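Local coordinates for protein glutathione synthetase-like effector 30 (Gpa-GSS30-apo) (Globodera pallida, PDB 5OET) that is a glutathione synthetase-like effector of a plant-parasitic nematode, probably descended from the housekeeping ligase that joins gamma-glutamylcysteine to glycine at the cost of ATP, at residues L91-F96 and R206-A211; L113-A118 and R350-F355; C120-L125 and P340-L345. One frame throughout, in Å; residues are numbered along the deposited sequence.

Contact 1. Residues L91-F96 and R206-A211; sequences LYPSPF and RMVSNA
The Tyr-92 ring presents an edge to the last turn of helix 196-210, with the carbonyl O of Met-207 lying in the ring plane, 3.8 Å from Tyr-92 CE1. On the same helix, one face of the Arg-206 guanidinium is covered over its centre by Asn-210 ND2, 3.7 Å above the plane. In this glutathione synthetase-type fold, the contact seats the helix end on the turn between strands 83-90 and 94-96. Tyr-92 has CG beside its backbone N (chi1 -75°), and its CE1 also meets Met-207 CB at 3.8 Å, the two side chains crossing at about a right angle. A flexible methionine suits this place: bent at chi2 and chi3, Met-207 brings its CE 3.8 Å from Leu-91 CD1 and its CG against the carbonyl O of Leu-91. Helix 44-59 packs against Leu-91 and Met-207. Arg-206 forms salt bridges with Asp-53 of its own chain and Glu-270 of the second subunit, so it joins the helix to that subunit, while Met-207 and Val-208 pack on the turn. The compact ring of Pro-93 meets the beta-branched Val-208 obliquely, and Val-208 CG2 touches both CG and CD of Pro-93, each at 3.4 Å.

Contact 2. Residues L113-A118 and R350-F355; sequences LLYFRA and RMQQVF
Gln-352 NE2 has three acceptors around it: a hydrogen bond to Glu-185 OE2 on strand 179-188, and weak ones to the carbonyl O atoms of His-347 and Thr-348, just before its own helix. With its amide end held, the extended glutamine leaves its aliphatic part for the neighbouring helix, and CG of Gln-352 lies 3.5 Å from OH of Tyr-115. The amide and ring planes are nearly perpendicular. No hydrogen bond joins segments 113-118 and 350-355; within the glutathione synthetase-type fold they pack through a buried apolar cluster built on Phe-355. The edge of this phenylalanine points at the face of Tyr-115 in a T-shaped pair, with ring centroids 5.2 Å apart and planes at 84°; the nearest atoms are Phe-355 CE2 and Tyr-115 CE1, at 3.6 Å. Leu-114 comes tip to tip and sets CD2 squarely over one face of the Phe-355 ring, 4.2 Å from its centroid, a CH-pi contact. Met-351 CE lies over the centre of the opposite face, so the ring is sandwiched between two methyl groups. One turn after Leu-114, the small Ala-118 lets the helix approach the ring rim, its CB lying in the Phe-355 ring plane, 3.8 Å from CZ.

Contact 3. Residues C120-L125 and P340-L345; sequences CDYEFL and PYIFAL
Tyr-122 and Ile-342 meet with similar first torsions: CG of the tyrosine and CG1 of the isoleucine both stand anti to the backbone N (chi1 -170° and -172°). Leu-345 likewise has CG anti to its backbone N, whereas Leu-125 turns CG beside its own N (chi1 -65°). These torsions point the four side chains into one shared patch, with no hydrogen bond between the segments. Ile-342 CD1, the end of the longer branch of a beta-branched side chain, reaches between two partners, approaching Tyr-122 CD1 to 3.4 Å obliquely and Leu-125 CD1 to 3.7 Å. One turn further on, Leu-345 CD2 meets the edge of the tyrosine ring, 3.8 Å from CE1 of Tyr-122, and lies equally near Leu-125 CB. Tyrosine suits this partly buried border, its ring packing on aliphatic carbons while its hydroxyl makes a hydrogen bond with Asp-149. Asp-121 is the N-cap of the tyrosine's helix, its OD1 accepting a weak hydrogen bond from Phe-124 N at 3.3 Å; its negative charge would probably interact favourably with the positive, N-terminal end of the helix dipole. In the glutathione synthetase-type fold the contact pairs the short helix 122-127 with a weakly bonded helical turn at about 342-345. Helix 141-150 packs against Tyr-122 and Ile-342, helix 349-354 meets Leu-125 through Met-351, and Phe-343 leans on helix 98-119 and Phe-163 of strand 160-173.

Contacts 2 and 3 are neighbours, their centres about 9 Å apart, and they touch, for example Ala-118 O against Leu-125 CG. Helices 98-119 and 122-127 follow each other in sequence, as do 342-345 and 349-354, so two successive helices from each region pair up, with contact 3 falling between the segments of contact 2. Contact 1 lies on the opposite side of the chain's centre, its centre about 36 Å from that of contact 2 and 41 Å from that of contact 3. Strand 94-96 runs on into helix 98-119, and the segments of contact 1 alternate with those of contacts 2 and 3 along the chain, so sequence-distant parts come together at two separate places in the fold.

Contact 1. Residues L91-F96 and R206-A211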
loop_
_atom_site.group_PDB
_atom_site.type_symbol
_atom_site.label_atom_id
_atom_site.label_comp_id
_atom_site.label_asym_id
_atom_site.label_seq_id
_atom_site.Cartn_x
_atom_site.Cartn_y
_atom_site.Cartn_z
ATOM N N LEU A 91 -14.931 10.087 1.699
ATOM C CA LEU A 91 -15.338 8.711 1.941
ATOM C C LEU A 91 -15.924 8.076 0.679
ATOM O O LEU A 91 -15.665 6.892 0.383
ATOM C CB LEU A 91 -16.358 8.645 3.073
ATOM C CG LEU A 91 -16.774 7.253 3.587
ATOM C CD1 LEU A 91 -15.606 6.405 4.035
ATOM C CD2 LEU A 91 -17.736 7.388 4.746
ATOM N N TYR A 92 -16.697 8.869 -0.056
ATOM C CA TYR A 92 -17.391 8.416 -1.233
ATOM C C TYR A 92 -17.055 9.356 -2.364
ATOM O O TYR A 92 -16.657 10.510 -2.129
ATOM C CB TYR A 92 -18.910 8.386 -0.983
ATOM C CG TYR A 92 -19.347 7.230 -0.109
ATOM C CD1 TYR A 92 -19.336 5.930 -0.602
ATOM C CD2 TYR A 92 -19.742 7.435 1.221
ATOM C CE1 TYR A 92 -19.705 4.858 0.193
ATOM C CE2 TYR A 92 -20.124 6.359 2.039
ATOM C CZ TYR A 92 -20.099 5.064 1.513
ATOM O OH TYR A 92 -20.478 3.974 2.272
ATOM N N PRO A 93 -17.199 8.876 -3.606
ATOM C CA PRO A 93 -16.880 9.743 -4.730
ATOM C C PRO A 93 -17.926 10.837 -4.853
ATOM O O PRO A 93 -19.099 10.588 -4.618
ATOM C CB PRO A 93 -16.869 8.793 -5.933
ATOM C CG PRO A 93 -17.613 7.585 -5.512
ATOM C CD PRO A 93 -17.627 7.532 -4.022
ATOM N N SER A 94 -17.486 12.052 -5.147
ATOM C CA SER A 94 -18.388 13.206 -5.238
ATOM C C SER A 94 -19.041 13.183 -6.612
ATOM O O SER A 94 -18.389 12.801 -7.585
ATOM C CB SER A 94 -17.625 14.518 -5.042
ATOM O OG SER A 94 -17.193 14.667 -3.692
ATOM N N PRO A 95 -20.326 13.571 -6.697
ATOM C CA PRO A 95 -20.982 13.587 -8.008
ATOM C C PRO A 95 -20.440 14.693 -8.920
ATOM O O PRO A 95 -20.042 15.760 -8.449
ATOM C CB PRO A 95 -22.453 13.821 -7.677
ATOM C CG PRO A 95 -22.438 14.465 -6.341
ATOM C CD PRO A 95 -21.255 13.928 -5.613
ATOM N N PHE A 96 -20.421 14.415 -10.217
ATOM C CA PHE A 96 -19.859 15.323 -11.207
ATOM C C PHE A 96 -20.594 15.064 -12.544
ATOM O O PHE A 96 -20.834 13.901 -12.907
ATOM C CB PHE A 96 -18.321 15.113 -11.337
ATOM C CG PHE A 96 -17.597 16.287 -11.963
ATOM C CD1 PHE A 96 -17.194 17.366 -11.191
ATOM C CD2 PHE A 96 -17.346 16.326 -13.338
ATOM C CE1 PHE A 96 -16.553 18.456 -11.768
ATOM C CE2 PHE A 96 -16.705 17.417 -13.922
ATOM C CZ PHE A 96 -16.306 18.480 -13.132
ATOM N N ARG A 206 -14.522 0.563 -4.640
ATOM C CA ARG A 206 -14.716 -0.430 -3.617
ATOM C C ARG A 206 -15.770 0.006 -2.594
ATOM O O ARG A 206 -16.644 -0.780 -2.263
ATOM C CB ARG A 206 -13.369 -0.734 -2.944
ATOM C CG ARG A 206 -13.392 -1.869 -1.937
ATOM C CD ARG A 206 -12.067 -1.970 -1.185
ATOM N NE ARG A 206 -12.314 -2.608 0.112
ATOM C CZ ARG A 206 -12.605 -1.976 1.256
ATOM N NH1 ARG A 206 -12.636 -0.638 1.347
ATOM N NH2 ARG A 206 -12.832 -2.707 2.339
ATOM N N MET A 207 -15.688 1.240 -2.104
ATOM C CA MET A 207 -16.678 1.766 -1.146
ATOM C C MET A 207 -18.094 1.772 -1.716
ATOM O O MET A 207 -19.052 1.334 -1.065
ATOM C CB MET A 207 -16.356 3.207 -0.719
ATOM C CG MET A 207 -14.996 3.438 -0.101
ATOM S SD MET A 207 -14.649 2.284 1.226
ATOM C CE MET A 207 -15.671 2.971 2.528
ATOM N N VAL A 208 -18.213 2.302 -2.925
ATOM C CA VAL A 208 -19.473 2.374 -3.650
ATOM C C VAL A 208 -20.052 0.972 -3.852
ATOM O O VAL A 208 -21.141 0.687 -3.410
ATOM C CB VAL A 208 -19.244 3.089 -4.991
ATOM C CG1 VAL A 208 -20.372 2.845 -5.974
ATOM C CG2 VAL A 208 -19.045 4.574 -4.752
ATOM N N SER A 209 -19.283 0.110 -4.503
ATOM C CA SER A 209 -19.604 -1.312 -4.666
ATOM C C SER A 209 -19.967 -2.051 -3.366
ATOM O O SER A 209 -20.889 -2.847 -3.358
ATOM C CB SER A 209 -18.406 -2.017 -5.330
ATOM O OG SER A 209 -18.628 -3.407 -5.451
ATOM N N ASN A 210 -19.241 -1.805 -2.286
ATOM C CA ASN A 210 -19.531 -2.446 -0.989
ATOM C C ASN A 210 -20.843 -1.996 -0.374
ATOM O O ASN A 210 -21.382 -2.709 0.454
ATOM C CB ASN A 210 -18.435 -2.165 0.058
ATOM C CG ASN A 210 -17.302 -3.172 0.044
ATOM O OD1 ASN A 210 -17.410 -4.273 -0.507
ATOM N ND2 ASN A 210 -16.205 -2.799 0.698
ATOM N N ALA A 211 -21.318 -0.807 -0.740
ATOM C CA ALA A 211 -22.606 -0.279 -0.281
ATOM C C ALA A 211 -23.785 -0.578 -1.233
ATOM O O ALA A 211 -24.888 -0.098 -1.002
ATOM C CB ALA A 211 -22.490 1.221 -0.062
#

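Contact 2. Residues L113-A118 and R350-F355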
loop_
_atom_site.group_PDB
_atom_site.type_symbol
_atom_site.label_atom_id
_atom_site.label_comp_id
_atom_site.label_asym_id
_atom_site.label_seq_id
_atom_site.Cartn_x
_atom_site.Cartn_y
_atom_site.Cartn_z
ATOM N N LEU A 113 -0.965 20.107 -26.942
ATOM C CA LEU A 113 -0.451 20.660 -28.190
ATOM C C LEU A 113 -0.238 22.165 -28.162
ATOM O O LEU A 113 0.725 22.637 -28.702
ATOM C CB LEU A 113 -1.339 20.271 -29.386
ATOM C CG LEU A 113 -1.248 18.832 -29.902
ATOM C CD1 LEU A 113 -2.035 18.692 -31.194
ATOM C CD2 LEU A 113 0.204 18.408 -30.118
ATOM N N LEU A 114 -1.125 22.919 -27.521
ATOM C CA LEU A 114 -0.968 24.386 -27.437
ATOM C C LEU A 114 0.260 24.810 -26.617
ATOM O O LEU A 114 1.009 25.667 -27.029
ATOM C CB LEU A 114 -2.222 25.014 -26.840
ATOM C CG LEU A 114 -2.149 26.479 -26.428
ATOM C CD1 LEU A 114 -1.841 27.350 -27.628
ATOM C CD2 LEU A 114 -3.443 26.926 -25.779
ATOM N N TYR A 115 0.436 24.234 -25.434
ATOM C CA TYR A 115 1.550 24.596 -24.576
ATOM C C TYR A 115 2.877 24.042 -25.098
ATOM O O TYR A 115 3.919 24.670 -24.917
ATOM C CB TYR A 115 1.295 24.138 -23.137
ATOM C CG TYR A 115 0.317 25.022 -22.433
ATOM C CD1 TYR A 115 0.724 26.201 -21.850
ATOM C CD2 TYR A 115 -1.023 24.690 -22.378
ATOM C CE1 TYR A 115 -0.182 27.031 -21.218
ATOM C CE2 TYR A 115 -1.946 25.509 -21.752
ATOM C CZ TYR A 115 -1.522 26.675 -21.173
ATOM O OH TYR A 115 -2.455 27.461 -20.560
ATOM N N PHE A 116 2.843 22.884 -25.754
ATOM C CA PHE A 116 4.032 22.342 -26.393
ATOM C C PHE A 116 4.549 23.268 -27.482
ATOM O O PHE A 116 5.714 23.583 -27.506
ATOM C CB PHE A 116 3.757 20.953 -26.971
ATOM C CG PHE A 116 4.919 20.380 -27.723
ATOM C CD1 PHE A 116 6.126 20.195 -27.082
ATOM C CD2 PHE A 116 4.818 20.058 -29.071
ATOM C CE1 PHE A 116 7.221 19.693 -27.767
ATOM C CE2 PHE A 116 5.893 19.534 -29.756
ATOM C CZ PHE A 116 7.101 19.358 -29.105
ATOM N N ARG A 117 3.662 23.705 -28.362
ATOM C CA ARG A 117 4.001 24.579 -29.496
ATOM C C ARG A 117 4.382 25.993 -29.086
ATOM O O ARG A 117 5.262 26.600 -29.688
ATOM C CB ARG A 117 2.844 24.621 -30.479
ATOM C CG ARG A 117 2.642 23.304 -31.198
ATOM C CD ARG A 117 1.370 23.292 -32.043
ATOM N NE ARG A 117 1.052 21.947 -32.511
ATOM C CZ ARG A 117 0.018 21.622 -33.291
ATOM N NH1 ARG A 117 -0.841 22.545 -33.720
ATOM N NH2 ARG A 117 -0.163 20.347 -33.648
ATOM N N ALA A 118 3.719 26.519 -28.069
ATOM C CA ALA A 118 4.154 27.763 -27.434
ATOM C C ALA A 118 5.548 27.650 -26.820
ATOM O O ALA A 118 6.312 28.599 -26.855
ATOM C CB ALA A 118 3.170 28.171 -26.366
ATOM N N ARG A 350 0.590 34.344 -16.055
ATOM C CA ARG A 350 0.629 35.396 -17.070
ATOM C C ARG A 350 0.286 34.852 -18.470
ATOM O O ARG A 350 -0.514 35.417 -19.194
ATOM C CB ARG A 350 2.015 36.045 -17.068
ATOM C CG ARG A 350 2.332 37.011 -18.205
ATOM C CD ARG A 350 1.302 38.099 -18.326
ATOM N NE ARG A 350 1.593 38.979 -19.450
ATOM C CZ ARG A 350 0.800 39.960 -19.877
ATOM N NH1 ARG A 350 -0.355 40.200 -19.293
ATOM N NH2 ARG A 350 1.172 40.710 -20.903
ATOM N N MET A 351 0.895 33.736 -18.813
ATOM C CA MET A 351 0.757 33.118 -20.118
ATOM C C MET A 351 -0.617 32.538 -20.302
ATOM O O MET A 351 -1.174 32.581 -21.377
ATOM C CB MET A 351 1.786 31.988 -20.239
ATOM C CG MET A 351 1.906 31.368 -21.614
ATOM S SD MET A 351 2.698 32.515 -22.719
ATOM C CE MET A 351 1.312 33.291 -23.568
ATOM N N GLN A 352 -1.142 31.958 -19.235
ATOM C CA GLN A 352 -2.476 31.391 -19.252
ATOM C C GLN A 352 -3.489 32.498 -19.490
ATOM O O GLN A 352 -4.430 32.342 -20.267
ATOM C CB GLN A 352 -2.738 30.658 -17.943
ATOM C CG GLN A 352 -1.853 29.421 -17.764
ATOM C CD GLN A 352 -1.956 28.821 -16.378
ATOM O OE1 GLN A 352 -3.043 28.512 -15.904
ATOM N NE2 GLN A 352 -0.817 28.642 -15.724
ATOM N N GLN A 353 -3.262 33.631 -18.840
ATOM C CA GLN A 353 -4.065 34.828 -19.046
ATOM C C GLN A 353 -3.867 35.386 -20.451
ATOM O O GLN A 353 -4.829 35.824 -21.071
ATOM C CB GLN A 353 -3.742 35.879 -17.969
ATOM C CG GLN A 353 -4.530 37.181 -18.051
ATOM C CD GLN A 353 -3.721 38.345 -18.589
ATOM O OE1 GLN A 353 -2.592 38.575 -18.165
ATOM N NE2 GLN A 353 -4.298 39.089 -19.523
ATOM N N VAL A 354 -2.636 35.360 -20.959
ATOM C CA VAL A 354 -2.365 35.790 -22.344
ATOM C C VAL A 354 -3.089 34.919 -23.378
ATOM O O VAL A 354 -3.520 35.435 -24.387
ATOM C CB VAL A 354 -0.843 35.906 -22.648
ATOM C CG1 VAL A 354 -0.570 36.102 -24.144
ATOM C CG2 VAL A 354 -0.221 37.062 -21.865
ATOM N N PHE A 355 -3.258 33.627 -23.122
ATOM C CA PHE A 355 -3.995 32.758 -24.060
ATOM C C PHE A 355 -5.498 33.048 -24.162
ATOM O O PHE A 355 -6.136 32.571 -25.086
ATOM C CB PHE A 355 -3.785 31.264 -23.737
ATOM C CG PHE A 355 -2.448 30.727 -24.187
ATOM C CD1 PHE A 355 -2.010 30.910 -25.484
ATOM C CD2 PHE A 355 -1.638 30.038 -23.318
ATOM C CE1 PHE A 355 -0.794 30.419 -25.890
ATOM C CE2 PHE A 355 -0.413 29.536 -23.729
ATOM C CZ PHE A 355 0.010 29.726 -25.012
#

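Contact 3. Residues C120-L125 and P340-L345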
loop_
_atom_site.group_PDB
_atom_site.type_symbol
_atom_site.label_atom_id
_atom_site.label_comp_id
_atom_site.label_asym_id
_atom_site.label_seq_id
_atom_site.Cartn_x
_atom_site.Cartn_y
_atom_site.Cartn_z
ATOM N N CYS A 120 7.949 25.654 -27.921
ATOM C CA CYS A 120 8.874 25.649 -29.074
ATOM C C CYS A 120 9.141 27.028 -29.703
ATOM O O CYS A 120 9.872 27.102 -30.676
ATOM C CB CYS A 120 8.338 24.714 -30.180
ATOM S SG CYS A 120 8.154 22.974 -29.704
ATOM N N ASP A 121 8.547 28.099 -29.175
ATOM C CA ASP A 121 8.635 29.451 -29.764
ATOM C C ASP A 121 9.075 30.436 -28.677
ATOM O O ASP A 121 8.256 31.193 -28.149
ATOM C CB ASP A 121 7.270 29.851 -30.367
ATOM C CG ASP A 121 7.338 31.126 -31.247
ATOM O OD1 ASP A 121 8.388 31.818 -31.279
ATOM O OD2 ASP A 121 6.318 31.439 -31.918
ATOM N N TYR A 122 10.372 30.404 -28.358
ATOM C CA TYR A 122 10.962 31.233 -27.296
ATOM C C TYR A 122 10.696 32.740 -27.465
ATOM O O TYR A 122 10.393 33.440 -26.489
ATOM C CB TYR A 122 12.477 31.000 -27.195
ATOM C CG TYR A 122 13.148 31.628 -25.976
ATOM C CD1 TYR A 122 12.552 31.581 -24.709
ATOM C CD2 TYR A 122 14.391 32.229 -26.074
ATOM C CE1 TYR A 122 13.162 32.132 -23.592
ATOM C CE2 TYR A 122 15.019 32.778 -24.955
ATOM C CZ TYR A 122 14.395 32.725 -23.715
ATOM O OH TYR A 122 14.975 33.256 -22.584
ATOM N N GLU A 123 10.824 33.240 -28.688
ATOM C CA GLU A 123 10.494 34.638 -28.916
ATOM C C GLU A 123 9.014 34.973 -28.580
ATOM O O GLU A 123 8.759 36.057 -28.057
ATOM C CB GLU A 123 10.978 35.130 -30.294
ATOM C CG GLU A 123 12.255 35.981 -30.208
ATOM C CD GLU A 123 11.985 37.386 -29.626
ATOM O OE1 GLU A 123 12.440 37.670 -28.489
ATOM O OE2 GLU A 123 11.287 38.197 -30.297
ATOM N N PHE A 124 8.071 34.056 -28.813
ATOM C CA PHE A 124 6.680 34.295 -28.434
ATOM C C PHE A 124 6.525 34.433 -26.926
ATOM O O PHE A 124 5.865 35.366 -26.446
ATOM C CB PHE A 124 5.734 33.201 -28.945
ATOM C CG PHE A 124 4.322 33.377 -28.471
ATOM C CD1 PHE A 124 3.543 34.427 -28.948
ATOM C CD2 PHE A 124 3.787 32.534 -27.502
ATOM C CE1 PHE A 124 2.240 34.616 -28.495
ATOM C CE2 PHE A 124 2.484 32.715 -27.045
ATOM C CZ PHE A 124 1.705 33.758 -27.545
ATOM N N LEU A 125 7.123 33.492 -26.198
ATOM C CA LEU A 125 7.076 33.488 -24.735
ATOM C C LEU A 125 7.680 34.769 -24.172
ATOM O O LEU A 125 7.056 35.413 -23.338
ATOM C CB LEU A 125 7.804 32.266 -24.162
ATOM C CG LEU A 125 7.246 30.865 -24.449
ATOM C CD1 LEU A 125 7.921 29.816 -23.575
ATOM C CD2 LEU A 125 5.750 30.823 -24.221
ATOM N N PRO A 340 11.829 20.246 -20.071
ATOM C CA PRO A 340 12.904 21.224 -19.910
ATOM C C PRO A 340 12.418 22.550 -19.347
ATOM O O PRO A 340 11.229 22.819 -19.345
ATOM C CB PRO A 340 13.482 21.377 -21.329
ATOM C CG PRO A 340 12.524 20.696 -22.247
ATOM C CD PRO A 340 11.744 19.710 -21.438
ATOM N N TYR A 341 13.344 23.376 -18.893
ATOM C CA TYR A 341 13.000 24.600 -18.164
ATOM C C TYR A 341 12.132 25.587 -18.931
ATOM O O TYR A 341 11.301 26.253 -18.323
ATOM C CB TYR A 341 14.248 25.302 -17.597
ATOM C CG TYR A 341 14.388 25.080 -16.123
ATOM C CD1 TYR A 341 13.601 25.795 -15.233
ATOM C CD2 TYR A 341 15.272 24.121 -15.608
ATOM C CE1 TYR A 341 13.693 25.581 -13.863
ATOM C CE2 TYR A 341 15.387 23.908 -14.236
ATOM C CZ TYR A 341 14.586 24.645 -13.369
ATOM O OH TYR A 341 14.660 24.470 -12.004
ATOM N N ILE A 342 12.296 25.653 -20.254
ATOM C CA ILE A 342 11.462 26.512 -21.124
ATOM C C ILE A 342 9.958 26.386 -20.851
ATOM O O ILE A 342 9.213 27.364 -20.993
ATOM C CB ILE A 342 11.765 26.273 -22.629
ATOM C CG1 ILE A 342 11.052 27.286 -23.520
ATOM C CG2 ILE A 342 11.365 24.876 -23.079
ATOM C CD1 ILE A 342 11.469 28.712 -23.286
ATOM N N PHE A 343 9.523 25.195 -20.429
ATOM C CA PHE A 343 8.106 24.947 -20.161
ATOM C C PHE A 343 7.610 25.665 -18.924
ATOM O O PHE A 343 6.420 25.983 -18.849
ATOM C CB PHE A 343 7.825 23.455 -20.049
ATOM C CG PHE A 343 7.764 22.764 -21.367
ATOM C CD1 PHE A 343 8.909 22.529 -22.083
ATOM C CD2 PHE A 343 6.566 22.373 -21.898
ATOM C CE1 PHE A 343 8.868 21.887 -23.304
ATOM C CE2 PHE A 343 6.514 21.729 -23.112
ATOM C CZ PHE A 343 7.669 21.491 -23.825
ATOM N N ALA A 344 8.502 25.929 -17.970
ATOM C CA ALA A 344 8.153 26.751 -16.811
ATOM C C ALA A 344 7.742 28.172 -17.209
ATOM O O ALA A 344 6.875 28.759 -16.559
ATOM C CB ALA A 344 9.305 26.808 -15.824
ATOM N N LEU A 345 8.366 28.712 -18.258
ATOM C CA LEU A 345 7.990 30.012 -18.814
ATOM C C LEU A 345 6.605 29.966 -19.522
ATOM O O LEU A 345 5.811 30.902 -19.421
ATOM C CB LEU A 345 9.092 30.508 -19.770
ATOM C CG LEU A 345 9.053 31.960 -20.245
ATOM C CD1 LEU A 345 9.103 32.937 -19.086
ATOM C CD2 LEU A 345 10.207 32.225 -21.197
#